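Local coordinates for protein amorpha-4,11-diene synthase (Artemisia annua, PDB 4GAX) that probably converts farnesyl diphosphate into a cyclic sesquiterpene by a metal-dependent class I terpene synthase reaction, and is an engineered variant, at residues A[336-341]-A[379-384]. Sequence-based numbering, arbitrary orientation.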
loop_
_atom_site.group_PDB
_atom_site.type_symbol
_atom_site.label_atom_id
_atom_site.label_comp_id
_atom_site.label_asym_id
_atom_site.label_seq_id
_atom_site.Cartn_x
_atom_site.Cartn_y
_atom_site.Cartn_z
ATOM N N GLU A 336 -9.767 -23.541 -14.938
ATOM C CA GLU A 336 -11.214 -23.418 -15.129
ATOM C C GLU A 336 -11.952 -24.555 -14.434
ATOM O O GLU A 336 -13.022 -24.350 -13.854
ATOM C CB GLU A 336 -11.587 -23.417 -16.620
ATOM C CG GLU A 336 -11.111 -22.209 -17.413
ATOM C CD GLU A 336 -11.817 -20.910 -17.042
ATOM O OE1 GLU A 336 -12.728 -20.921 -16.183
ATOM O OE2 GLU A 336 -11.458 -19.860 -17.626
ATOM N N ARG A 337 -11.372 -25.752 -14.498
ATOM C CA ARG A 337 -11.972 -26.938 -13.896
ATOM C C ARG A 337 -11.936 -26.872 -12.371
ATOM O O ARG A 337 -12.883 -27.292 -11.710
ATOM C CB ARG A 337 -11.272 -28.203 -14.400
ATOM C CG ARG A 337 -12.216 -29.347 -14.723
ATOM C CD ARG A 337 -11.546 -30.371 -15.630
ATOM N NE ARG A 337 -11.862 -30.153 -17.040
ATOM C CZ ARG A 337 -12.836 -30.787 -17.687
ATOM N NH1 ARG A 337 -13.586 -31.676 -17.049
ATOM N NH2 ARG A 337 -13.060 -30.532 -18.971
ATOM N N TRP A 338 -10.841 -26.338 -11.826
ATOM C CA TRP A 338 -10.716 -26.096 -10.388
ATOM C C TRP A 338 -11.061 -27.353 -9.600
ATOM O O TRP A 338 -12.034 -27.374 -8.837
ATOM C CB TRP A 338 -11.632 -24.949 -9.961
ATOM C CG TRP A 338 -11.230 -24.259 -8.683
ATOM C CD1 TRP A 338 -11.435 -24.708 -7.409
ATOM C CD2 TRP A 338 -10.576 -22.983 -8.561
ATOM N NE1 TRP A 338 -10.945 -23.794 -6.499
ATOM C CE2 TRP A 338 -10.411 -22.728 -7.181
ATOM C CE3 TRP A 338 -10.112 -22.038 -9.484
ATOM C CZ2 TRP A 338 -9.802 -21.559 -6.698
ATOM C CZ3 TRP A 338 -9.510 -20.868 -9.002
ATOM C CH2 TRP A 338 -9.361 -20.642 -7.624
ATOM N N SER A 339 -10.266 -28.402 -9.793
ATOM C CA SER A 339 -10.455 -29.651 -9.061
ATOM C C SER A 339 -9.207 -30.502 -9.147
ATOM O O SER A 339 -8.598 -30.624 -10.218
ATOM C CB SER A 339 -11.638 -30.448 -9.615
ATOM O OG SER A 339 -11.654 -31.748 -9.045
ATOM N N ILE A 340 -8.842 -31.107 -8.025
ATOM C CA ILE A 340 -7.650 -31.941 -7.975
ATOM C C ILE A 340 -7.784 -33.180 -8.860
ATOM O O ILE A 340 -6.782 -33.785 -9.256
ATOM C CB ILE A 340 -7.309 -32.338 -6.520
ATOM C CG1 ILE A 340 -5.826 -32.686 -6.409
ATOM C CG2 ILE A 340 -8.207 -33.473 -6.024
ATOM C CD1 ILE A 340 -4.917 -31.554 -6.874
ATOM N N THR A 341 -9.022 -33.544 -9.192
ATOM C CA THR A 341 -9.270 -34.748 -9.981
ATOM C C THR A 341 -8.725 -34.647 -11.402
ATOM O O THR A 341 -8.472 -35.665 -12.041
ATOM C CB THR A 341 -10.772 -35.076 -10.080
ATOM O OG1 THR A 341 -11.399 -34.168 -10.994
ATOM C CG2 THR A 341 -11.440 -34.978 -8.713
ATOM N N CYS A 379 -17.332 -16.032 -5.434
ATOM C CA CYS A 379 -17.070 -14.764 -6.102
ATOM C C CYS A 379 -15.569 -14.557 -6.278
ATOM O O CYS A 379 -15.111 -14.257 -7.381
ATOM C CB CYS A 379 -17.697 -13.598 -5.331
ATOM S SG CYS A 379 -19.514 -13.538 -5.459
ATOM N N GLY A 380 -14.805 -14.743 -5.201
ATOM C CA GLY A 380 -13.349 -14.638 -5.267
ATOM C C GLY A 380 -12.733 -15.587 -6.289
ATOM O O GLY A 380 -11.861 -15.201 -7.075
ATOM N N LYS A 381 -13.190 -16.832 -6.283
ATOM C CA LYS A 381 -12.628 -17.865 -7.152
ATOM C C LYS A 381 -12.639 -17.465 -8.623
ATOM O O LYS A 381 -11.662 -17.692 -9.345
ATOM C CB LYS A 381 -13.392 -19.180 -6.969
ATOM C CG LYS A 381 -12.978 -20.277 -7.951
ATOM C CD LYS A 381 -13.570 -21.626 -7.551
ATOM C CE LYS A 381 -15.072 -21.667 -7.797
ATOM N NZ LYS A 381 -15.664 -22.972 -7.376
ATOM N N GLU A 382 -13.739 -16.862 -9.061
ATOM C CA GLU A 382 -13.883 -16.465 -10.463
ATOM C C GLU A 382 -12.822 -15.427 -10.853
ATOM O O GLU A 382 -12.343 -15.411 -11.984
ATOM C CB GLU A 382 -15.293 -15.920 -10.706
ATOM C CG GLU A 382 -15.559 -15.405 -12.108
ATOM C CD GLU A 382 -15.543 -16.500 -13.167
ATOM O OE1 GLU A 382 -15.692 -17.693 -12.816
ATOM O OE2 GLU A 382 -15.385 -16.155 -14.358
ATOM N N PHE A 383 -12.443 -14.572 -9.913
ATOM C CA PHE A 383 -11.393 -13.596 -10.192
ATOM C C PHE A 383 -10.047 -14.281 -10.388
ATOM O O PHE A 383 -9.196 -13.806 -11.144
ATOM C CB PHE A 383 -11.290 -12.582 -9.054
ATOM C CG PHE A 383 -12.292 -11.460 -9.146
ATOM C CD1 PHE A 383 -11.968 -10.272 -9.792
ATOM C CD2 PHE A 383 -13.554 -11.596 -8.593
ATOM C CE1 PHE A 383 -12.880 -9.235 -9.877
ATOM C CE2 PHE A 383 -14.474 -10.557 -8.671
ATOM C CZ PHE A 383 -14.135 -9.376 -9.317
ATOM N N VAL A 384 -9.844 -15.392 -9.691
ATOM C CA VAL A 384 -8.612 -16.140 -9.848
ATOM C C VAL A 384 -8.598 -16.778 -11.230
ATOM O O VAL A 384 -7.591 -16.704 -11.951
ATOM C CB VAL A 384 -8.469 -17.208 -8.761
ATOM C CG1 VAL A 384 -7.097 -17.879 -8.868
ATOM C CG2 VAL A 384 -8.619 -16.565 -7.386
#
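Trp338 and Lys381 are the closest backbone pair, with Trp338 CA 9.0 Å from Lys381 CA, so side chains alone bridge the two segments. Trp338 is the first residue beyond the end of helix 325-337, and its positive phi of 51° turns the chain out of the helix. With CG anti to the backbone N (chi1 -157°), the indole is laid against helix 374-399 and meets Lys381 with a face. Lys381 extends its aliphatic chain over that face, the two side chains running in opposite directions. Lys381 CD sits 3.4 Å from Trp338 CE2, a CH-pi contact above the five-membered ring, while Lys381 CG covers the six-membered ring. A bend at chi3 (72°) keeps Lys381 NZ over the same face, 4.8 Å from the centroid of the Trp338 five-membered ring, as a cation-pi pair. Val384 meets the edge of the indole, with Val384 CB 3.7 Å from Trp338 CH2. Phe357 and Tyr361 of helix 351-370 pack edge-to-face with the same indole. Nearby, Glu336 and Glu382 both form salt bridges to Arg389. An alanine in place of Trp338 would probably leave the Lys381 ammonium without its pi partner and open a gap beside Val384. The contact joins the turn that ends helix 325-337 to helix 374-399 through dispersion and a cation-pi attraction, in which one lysine supplies both its methylenes and its charge.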